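Side-chain contacts in ankyrin-repeat protein B (PDB 5K34), which probably serves as an F-box effector that Legionella pneumophila uses to hijack the host ubiquitin-proteasome system, its ankyrin domain being suited to binding partner proteins: residues Leu44-Thr47 / Pro48-Ala52; Ser84-Lys87 / Lys88-Ala91; Ala105-Arg108 / Gly109-Glu113. All blocks are in the same frame, centred on the assembly; numbering follows the deposited sequence. Where two conformers were deposited one is given.

Interaction 1: residues Leu44-Thr47 / Pro48-Ala52; sequences LNRT and PLLAA
Thr47 caps the helix that begins at Pro48, and the run Thr47-Pro48-Leu49-Leu50 has the place and form of the T-P-L-H signature of ankyrin repeats, with leucine in the last position. It is a worked example of N-capping, in which a side-chain oxygen receives amides of the first turn. The capping bonds come first. Chi1 of 66° places Thr47 OG1 between its own backbone N and carbonyl carbon, which turns it toward those amides. There it accepts from two of them, both weakly: Leu50 N lies 3.4 Å from Thr47 OG1 in a nearly straight approach, whereas Leu49 N, at 3.2 Å from the same oxygen, comes in at a bent 126°. Leu49 CB also lies 3.5 Å from Thr47 OG1. The regular helical pattern starts at the same residue, since Ala51 N donates to Thr47 O over 3.1 Å, in the carbonyl plane. Thr47 N, by contrast, is buried and has no partner in the model.

Apolar packing comes next. Pro48 rests on Trp11 and Ala18 of helix 5-19, and Leu49 faces Ala61 of helix 58-67, burying the turn between its neighbours.

The charged part of the contact belongs to Arg46. Its polar end is engaged beyond this turn: Arg46 NE forms a salt bridge with Asp76 and NH1 another with Glu54, and together these probably fix the rotation of the group. Its chain bends at chi3 and crosses the Leu50 side chain at about a right angle, so that Leu50 CB sits over one face of the guanidinium. Leu50 CD1, on the same face as CB, lies 4.0 Å from Arg46 NE.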
ATOM      1  N   LEU A  44      13.346   2.548   2.232  1.00  8.87           N
ATOM      2  CA  LEU A  44      12.769   3.683   2.925  1.00  9.14           C
ATOM      3  C   LEU A  44      11.638   3.270   3.896  1.00  7.76           C
ATOM      4  O   LEU A  44      10.788   4.106   4.231  1.00  8.32           O
ATOM      5  CB  LEU A  44      12.284   4.793   1.971  1.00 10.17           C
ATOM      6  CG  LEU A  44      13.290   5.263   0.912  1.00 13.93           C
ATOM      7  CD1 LEU A  44      12.683   6.370   0.045  1.00 15.01           C
ATOM      8  CD2 LEU A  44      14.727   5.535   1.392  1.00 17.92           C
ATOM      9  N   ASN A  45      11.629   1.979   4.278  1.00  7.72           N
ATOM     10  CA  ASN A  45      10.554   1.431   5.109  1.00  8.27           C
ATOM     11  C   ASN A  45       9.153   1.581   4.488  1.00  7.74           C
ATOM     12  O   ASN A  45       8.150   1.549   5.195  1.00  8.12           O
ATOM     13  CB  ASN A  45      10.597   1.980   6.551  1.00  9.28           C
ATOM     14  CG  ASN A  45      11.643   1.284   7.375  1.00 10.80           C
ATOM     15  OD1 ASN A  45      12.376   1.995   8.168  1.00 15.56           O
ATOM     16  ND2 ASN A  45      11.737   0.027   7.280  1.00  9.66           N
ATOM     17  N   ARG A  46       9.113   1.672   3.159  1.00  7.24           N
ATOM     18  CA  ARG A  46       7.826   1.703   2.459  1.00  7.33           C
ATOM     19  C   ARG A  46       7.403   0.310   2.034  1.00  7.43           C
ATOM     20  O   ARG A  46       8.209  -0.625   1.956  1.00  8.48           O
ATOM     21  CB  ARG A  46       7.915   2.614   1.207  1.00  7.72           C
ATOM     22  CG  ARG A  46       8.581   3.968   1.454  1.00  8.29           C
ATOM     23  CD  ARG A  46       8.303   4.941   0.328  1.00  8.27           C
ATOM     24  NE  ARG A  46       7.023   5.603   0.553  1.00  8.17           N
ATOM     25  CZ  ARG A  46       6.185   5.970  -0.411  1.00  8.29           C
ATOM     26  NH1 ARG A  46       5.035   6.558  -0.088  1.00  8.77           N
ATOM     27  NH2 ARG A  46       6.458   5.726  -1.698  1.00  8.57           N
ATOM     28  N   THR A  47       6.105   0.161   1.717  1.00  7.44           N
ATOM     29  CA  THR A  47       5.604  -1.097   1.142  1.00  7.07           C
ATOM     30  C   THR A  47       4.752  -0.758  -0.079  1.00  6.85           C
ATOM     31  O   THR A  47       4.367   0.404  -0.264  1.00  7.47           O
ATOM     32  CB  THR A  47       4.678  -1.834   2.138  1.00  8.01           C
ATOM     33  OG1 THR A  47       3.493  -1.061   2.351  1.00  8.42           O
ATOM     34  CG2 THR A  47       5.399  -2.134   3.472  1.00  8.63           C
ATOM     35  N   PRO A  48       4.382  -1.767  -0.878  1.00  6.90           N
ATOM     36  CA  PRO A  48       3.486  -1.522  -1.993  1.00  7.28           C
ATOM     37  C   PRO A  48       2.092  -1.144  -1.542  1.00  6.99           C
ATOM     38  O   PRO A  48       1.313  -0.620  -2.350  1.00  7.12           O
ATOM     39  CB  PRO A  48       3.492  -2.841  -2.783  1.00  8.69           C
ATOM     40  CG  PRO A  48       3.982  -3.864  -1.818  1.00  9.52           C
ATOM     41  CD  PRO A  48       4.993  -3.108  -0.942  1.00  7.96           C
ATOM     42  N   LEU A  49       1.717  -1.394  -0.279  1.00  7.17           N
ATOM     43  CA  LEU A  49       0.429  -0.882   0.218  1.00  7.21           C
ATOM     44  C   LEU A  49       0.460   0.637   0.252  1.00  7.25           C
ATOM     45  O   LEU A  49      -0.489   1.282  -0.208  1.00  7.31           O
ATOM     46  CB  LEU A  49       0.127  -1.474   1.592  1.00  7.80           C
ATOM     47  CG  LEU A  49      -1.157  -0.980   2.269  1.00  7.64           C
ATOM     48  CD1 LEU A  49      -2.399  -1.227   1.384  1.00  8.59           C
ATOM     49  CD2 LEU A  49      -1.335  -1.646   3.633  1.00  8.37           C
ATOM     50  N   LEU A  50       1.551   1.253   0.754  1.00  7.76           N
ATOM     51  CA  LEU A  50       1.714   2.700   0.680  1.00  8.49           C
ATOM     52  C   LEU A  50       1.727   3.208  -0.715  1.00  7.98           C
ATOM     53  O   LEU A  50       1.138   4.246  -1.042  1.00  8.83           O
ATOM     54  CB  LEU A  50       2.991   3.181   1.359  1.00 11.54           C
ATOM     55  CG  LEU A  50       3.069   3.330   2.842  1.00 13.01           C
ATOM     56  CD1 LEU A  50       4.395   4.038   3.192  1.00 12.49           C
ATOM     57  CD2 LEU A  50       1.882   4.186   3.386  1.00 12.76           C
ATOM     58  N   ALA A  51       2.453   2.511  -1.605  1.00  7.67           N
ATOM     59  CA  ALA A  51       2.529   2.903  -3.009  1.00  7.24           C
ATOM     60  C   ALA A  51       1.141   2.932  -3.635  1.00  6.83           C
ATOM     61  O   ALA A  51       0.788   3.893  -4.336  1.00  7.39           O
ATOM     62  CB  ALA A  51       3.448   1.978  -3.776  1.00  8.05           C
ATOM     63  N   ALA A  52       0.348   1.877  -3.405  1.00  6.31           N
ATOM     64  CA  ALA A  52      -0.997   1.842  -3.937  1.00  6.28           C
ATOM     65  C   ALA A  52      -1.820   2.976  -3.399  1.00  6.30           C
ATOM     66  O   ALA A  52      -2.512   3.642  -4.183  1.00  7.01           O
ATOM     67  CB  ALA A  52      -1.640   0.482  -3.637  1.00  6.66           C
TER

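Interaction 2: residues Ser84-Lys87 / Lys88-Ala91; sequences SLLK and KQLA
Helix 82-91, part of the ankyrin array, brings Leu86 and Gln89 together within one turn, and its backbone bonds run from one segment to the next. Lys88, Gln89, Leu90 and Ala91 each donate to the carbonyl four residues back, from Ser84 O to Lys87 O; the bond from Leu90 N to Leu86 O is 2.9 Å long.

Among the side chains, Gln89 carries the contact. Its CG stands beside the backbone N, anti to the carbonyl carbon (chi1 -69°), and passes 3.4 Å from Leu85 O. The chain then runs out extended until its amide oxygen OE1 comes 3.9 Å from the methyl CD2 of Leu86, a purely van der Waals meeting. Both ends of this buried amide are satisfied by other parts of the chain: OE1 accepts from the Tyr58 hydroxyl, and NE2 donates to Ile53 O. Held at two points, the group can hardly turn over. On the outer side, Lys88, in one of its two modelled conformers, lays its aliphatic CG 3.5 Å from Ser84 O.

Leu85 packs on Leu50 and Ile53 of helix 48-54, while Leu86 touches Ile53 and also Ile107 of helix 97-112, so helix 82-91 makes contact with both.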
ATOM      1  N   SER A  84      -2.168   6.720   8.292  1.00  7.43           N
ATOM      2  CA  SER A  84      -1.983   8.173   8.348  1.00  7.95           C
ATOM      3  C   SER A  84      -1.931   8.786   6.960  1.00  7.93           C
ATOM      4  O   SER A  84      -2.400   9.899   6.751  1.00  8.65           O
ATOM      5  CB  SER A  84      -0.759   8.547   9.203  1.00  8.58           C
ATOM      6  OG  SER A  84       0.470   8.326   8.509  1.00  8.78           O
ATOM      7  N   LEU A  85      -1.417   8.052   5.966  1.00  7.66           N
ATOM      8  CA  LEU A  85      -1.385   8.559   4.597  1.00  7.63           C
ATOM      9  C   LEU A  85      -2.813   8.669   4.043  1.00  7.28           C
ATOM     10  O   LEU A  85      -3.158   9.667   3.398  1.00  7.90           O
ATOM     11  CB  LEU A  85      -0.515   7.641   3.731  1.00  8.77           C
ATOM     12  CG  LEU A  85      -0.231   8.160   2.322  1.00 11.24           C
ATOM     13  CD1 LEU A  85       0.560   9.488   2.389  1.00 14.98           C
ATOM     14  CD2 LEU A  85       0.514   7.109   1.528  1.00 11.89           C
ATOM     15  N   LEU A  86      -3.638   7.660   4.304  1.00  7.33           N
ATOM     16  CA  LEU A  86      -5.072   7.719   3.930  1.00  7.49           C
ATOM     17  C   LEU A  86      -5.741   8.915   4.592  1.00  7.88           C
ATOM     18  O   LEU A  86      -6.523   9.627   3.955  1.00  7.87           O
ATOM     19  CB  LEU A  86      -5.768   6.407   4.290  1.00  7.30           C
ATOM     20  CG  LEU A  86      -5.469   5.240   3.350  1.00  7.59           C
ATOM     21  CD1 LEU A  86      -5.833   3.935   4.074  1.00  8.30           C
ATOM     22  CD2 LEU A  86      -6.231   5.387   2.039  1.00  7.83           C
ATOM     23  N   LYS A  87      -5.457   9.111   5.877  1.00  8.03           N
ATOM     24  CA  LYS A  87      -6.059  10.242   6.602  1.00  8.82           C
ATOM     25  C   LYS A  87      -5.632  11.564   5.988  1.00  8.73           C
ATOM     26  O   LYS A  87      -6.456  12.482   5.906  1.00  9.90           O
ATOM     27  CB  LYS A  87      -5.688  10.177   8.076  1.00  8.87           C
ATOM     28  CG  LYS A  87      -6.527   9.165   8.857  1.00  9.85           C
ATOM     29  CD  LYS A  87      -6.083   9.172  10.324  1.00 11.24           C
ATOM     30  CE  LYS A  87      -6.930   8.247  11.172  1.00 13.51           C
ATOM     31  NZ  LYS A  87      -8.154   8.958  11.661  1.00 18.59           N
ATOM     32  N   LYS A  88      -4.374  11.684   5.579  1.00  9.42           N
ATOM     33  CA  LYS A  88      -3.957  12.905   4.878  0.50 10.07           C
ATOM     34  C   LYS A  88      -4.730  13.198   3.560  1.00 10.29           C
ATOM     35  O   LYS A  88      -5.118  14.323   3.227  1.00 11.53           O
ATOM     36  CB  LYS A  88      -2.476  12.861   4.587  0.50 12.16           C
ATOM     37  CG  LYS A  88      -1.594  13.126   5.786  0.50 17.47           C
ATOM     38  CD  LYS A  88      -0.118  13.267   5.398  0.50 24.10           C
ATOM     39  CE  LYS A  88       0.061  14.402   4.406  0.50 28.17           C
ATOM     40  NZ  LYS A  88       1.457  14.955   4.522  0.50 33.22           N
ATOM     41  N   GLN A  89      -4.966  12.118   2.796  1.00  9.57           N
ATOM     42  CA  GLN A  89      -5.745  12.175   1.579  1.00  9.19           C
ATOM     43  C   GLN A  89      -7.189  12.605   1.897  1.00  9.51           C
ATOM     44  O   GLN A  89      -7.743  13.458   1.206  1.00 10.52           O
ATOM     45  CB  GLN A  89      -5.753  10.814   0.866  1.00  9.03           C
ATOM     46  CG  GLN A  89      -4.403  10.441   0.279  1.00  9.05           C
ATOM     47  CD  GLN A  89      -4.511   9.184  -0.574  1.00  9.26           C
ATOM     48  OE1 GLN A  89      -5.384   8.334  -0.346  1.00  9.36           O
ATOM     49  NE2 GLN A  89      -3.624   9.050  -1.541  1.00  9.86           N
ATOM     50  N   LEU A  90      -7.770  12.008   2.917  1.00  9.58           N
ATOM     51  CA  LEU A  90      -9.159  12.318   3.289  1.00 10.75           C
ATOM     52  C   LEU A  90      -9.299  13.780   3.661  1.00 12.44           C
ATOM     53  O   LEU A  90     -10.369  14.365   3.372  1.00 14.09           O
ATOM     54  CB  LEU A  90      -9.566  11.460   4.470  1.00 11.66           C
ATOM     55  CG  LEU A  90     -11.042  11.485   4.880  1.00 13.66           C
ATOM     56  CD1 LEU A  90     -11.927  10.946   3.756  1.00 15.81           C
ATOM     57  CD2 LEU A  90     -11.239  10.660   6.155  1.00 14.72           C
ATOM     58  N   ALA A  91      -8.272  14.389   4.247  1.00 11.57           N
ATOM     59  CA  ALA A  91      -8.338  15.813   4.635  1.00 13.04           C
ATOM     60  C   ALA A  91      -7.965  16.720   3.498  1.00 13.99           C
ATOM     61  O   ALA A  91      -8.107  17.963   3.654  1.00 15.96           O
ATOM     62  CB  ALA A  91      -7.411  16.029   5.814  1.00 14.30           C
TER

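Interaction 3: residues Ala105-Arg108 / Gly109-Glu113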
ATOM      1  N   ALA A 105     -13.438   3.934   3.742  1.00  8.47           N
ATOM      2  CA  ALA A 105     -13.665   2.495   3.903  1.00  8.41           C
ATOM      3  C   ALA A 105     -12.348   1.761   4.230  1.00  7.53           C
ATOM      4  O   ALA A 105     -12.360   0.832   5.062  1.00  8.28           O
ATOM      5  CB  ALA A 105     -14.298   1.932   2.645  1.00  9.50           C
ATOM      6  N   LEU A 106     -11.251   2.163   3.599  1.00  7.16           N
ATOM      7  CA  LEU A 106      -9.946   1.550   3.897  1.00  7.79           C
ATOM      8  C   LEU A 106      -9.475   1.928   5.314  1.00  7.12           C
ATOM      9  O   LEU A 106      -8.977   1.022   6.012  1.00  7.77           O
ATOM     10  CB  LEU A 106      -8.908   1.959   2.848  1.00  8.46           C
ATOM     11  CG  LEU A 106      -8.956   1.238   1.540  1.00  9.89           C
ATOM     12  CD1 LEU A 106      -8.261   1.980   0.425  1.00 11.42           C
ATOM     13  CD2 LEU A 106      -8.346  -0.165   1.677  1.00 12.74           C
ATOM     14  N   ILE A 107      -9.633   3.165   5.723  1.00  7.06           N
ATOM     15  CA  ILE A 107      -9.289   3.545   7.095  1.00  7.51           C
ATOM     16  C   ILE A 107     -10.063   2.715   8.086  1.00  7.67           C
ATOM     17  O   ILE A 107      -9.515   2.167   9.044  1.00  8.03           O
ATOM     18  CB  ILE A 107      -9.512   5.040   7.354  1.00  7.79           C
ATOM     19  CG1 ILE A 107      -8.549   5.885   6.501  1.00  8.75           C
ATOM     20  CG2 ILE A 107      -9.342   5.349   8.843  1.00  8.33           C
ATOM     21  CD1 ILE A 107      -8.941   7.329   6.408  1.00  8.80           C
ATOM     22  N   ARG A 108     -11.360   2.582   7.839  1.00  8.03           N
ATOM     23  CA  ARG A 108     -12.218   1.840   8.734  1.00  9.01           C
ATOM     24  C   ARG A 108     -11.819   0.412   8.833  1.00  8.18           C
ATOM     25  O   ARG A 108     -11.703  -0.180   9.933  1.00  8.89           O
ATOM     26  CB  ARG A 108     -13.683   2.014   8.273  1.00 10.93           C
ATOM     27  CG  ARG A 108     -14.660   1.302   9.212  1.00 13.58           C
ATOM     28  CD  ARG A 108     -16.055   1.169   8.618  1.00 17.43           C
ATOM     29  NE  ARG A 108     -16.006   0.302   7.426  1.00 21.78           N
ATOM     30  CZ  ARG A 108     -15.716  -1.017   7.386  1.00 29.50           C
ATOM     31  NH1 ARG A 108     -15.470  -1.783   8.478  1.00 25.74           N
ATOM     32  NH2 ARG A 108     -15.674  -1.613   6.186  1.00 40.14           N
ATOM     33  N   GLY A 109     -11.571  -0.226   7.694  1.00  8.21           N
ATOM     34  CA  GLY A 109     -11.156  -1.587   7.714  1.00  7.84           C
ATOM     35  C   GLY A 109      -9.838  -1.764   8.462  1.00  8.11           C
ATOM     36  O   GLY A 109      -9.692  -2.681   9.288  1.00  9.31           O
ATOM     37  N   MET A 110      -8.859  -0.909   8.208  1.00  7.37           N
ATOM     38  CA  MET A 110      -7.581  -1.038   8.861  1.00  7.47           C
ATOM     39  C   MET A 110      -7.664  -0.785  10.366  1.00  7.16           C
ATOM     40  O   MET A 110      -6.998  -1.517  11.113  1.00  8.02           O
ATOM     41  CB  MET A 110      -6.573  -0.084   8.249  1.00  9.00           C
ATOM     42  CG  MET A 110      -6.183  -0.496   6.809  1.00  9.77           C
ATOM     43  SD  MET A 110      -5.025   0.683   6.078  1.00 10.80           S
ATOM     44  CE  MET A 110      -4.936   0.040   4.420  1.00 11.68           C
ATOM     45  N   GLN A 111      -8.441   0.198  10.803  1.00  7.16           N
ATOM     46  CA  GLN A 111      -8.507   0.497  12.230  1.00  6.94           C
ATOM     47  C   GLN A 111      -9.363  -0.505  12.989  1.00  7.00           C
ATOM     48  O   GLN A 111      -9.107  -0.787  14.163  1.00  7.65           O
ATOM     49  CB  GLN A 111      -9.046   1.892  12.444  1.00  6.90           C
ATOM     50  CG  GLN A 111      -8.105   2.987  11.983  1.00  6.98           C
ATOM     51  CD  GLN A 111      -8.528   4.345  12.482  1.00  7.65           C
ATOM     52  OE1 GLN A 111      -9.681   4.711  12.371  1.00  8.31           O
ATOM     53  NE2 GLN A 111      -7.594   5.098  13.071  1.00  8.24           N
ATOM     54  N   GLU A 112     -10.406  -1.020  12.350  1.00  6.78           N
ATOM     55  CA  GLU A 112     -11.497  -1.715  13.086  1.00  7.29           C
ATOM     56  C   GLU A 112     -11.559  -3.199  12.872  1.00  7.80           C
ATOM     57  O   GLU A 112     -12.095  -3.915  13.739  1.00  8.70           O
ATOM     58  CB  GLU A 112     -12.855  -1.052  12.817  1.00  8.06           C
ATOM     59  CG  GLU A 112     -12.791   0.434  13.146  1.00  8.67           C
ATOM     60  CD  GLU A 112     -14.095   1.194  13.005  1.00  8.81           C
ATOM     61  OE1 GLU A 112     -15.188   0.613  13.210  1.00  9.57           O
ATOM     62  OE2 GLU A 112     -14.017   2.423  12.785  1.00 10.45           O
ATOM     63  N   GLU A 113     -11.087  -3.729  11.744  1.00  8.24           N
ATOM     64  CA  GLU A 113     -11.160  -5.185  11.495  1.00  9.16           C
ATOM     65  C   GLU A 113     -10.333  -5.991  12.497  1.00  8.96           C
ATOM     66  O   GLU A 113      -9.350  -5.552  13.095  1.00  9.31           O
ATOM     67  CB  GLU A 113     -10.701  -5.520  10.072  1.00 10.13           C
ATOM     68  CG  GLU A 113     -11.768  -5.174   9.045  1.00 10.61           C
ATOM     69  CD  GLU A 113     -11.259  -5.248   7.595  1.00 11.92           C
ATOM     70  OE1 GLU A 113     -10.123  -5.692   7.297  1.00 13.13           O
ATOM     71  OE2 GLU A 113     -12.089  -4.832   6.733  1.00 14.11           O
TER
HETATM   72  O   HOH W   1     -16.042  -1.201  11.066  1.00 18.39           O
HETATM   73  O   HOH W   2     -14.671  -4.112   7.189  1.00 24.44           O
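With CG anti to the backbone N (chi1 -178°) and a bend at chi3 of 65°, Arg108 carries its guanidinium outward, nearly perpendicular to the local helix axis, and Gly109 N lies over one of its faces. Glu112, one turn on, extends from a CG anti to the carbonyl carbon, and the two chains cross at about a right angle with guanidinium and carboxylate planes 89° apart. The aliphatic part of the arginine meets the carboxylate, Arg108 CG lying 3.8 Å from Glu112 OE2, while the charges meet only through water. Arg108 NH1 donates to two waters, both in the guanidinium plane at its edge. Water 1, 2.7 Å from Arg108 NH1, donates a hydrogen bond to Glu112 OE1; water 2 likewise donates to Glu113 OE2, 2.7 Å away. That second carboxylate lies close to glycine, OE2 of Glu113 being 3.5 Å from Gly109 CA, and is engaged by Arg66 and Trp65 as well.

Gln111, itself exposed, lies alongside the buried Ile107, its OE1 3.6 Å from Ile107 CG2. On the buried side, Met110 CE lies 4.4 Å from Leu106 CD2. Leu106 also touches Tyr58 and Asn62. Backbone bonds between residues four apart run beneath all of this. One face packed on neighbouring helices and one edged with charge and water mark this as the C-terminal end of an amphipathic helix on the flank of an ankyrin array.

Overall arrangement
From the N terminus the chain meets interaction 1, where the loop after helix 23-30 turns into helix 48-54, then interaction 2 in helix 82-91 and interaction 3 at the end of helix 97-112. Each joins neighbours in sequence, so none closes a long loop, and the three follow in series without nesting or crossing. They are linked through packing. Interactions 1 and 2, with centres about 15 Å apart, meet through Leu50 and Leu85; Leu49 of interaction 1 reaches Met110 of interaction 3. The broadest junction joins 84-91 to 105-113, where Leu86 and Lys87 lie against Leu106, Ile107 and Gln111, tying consecutive helices side by side.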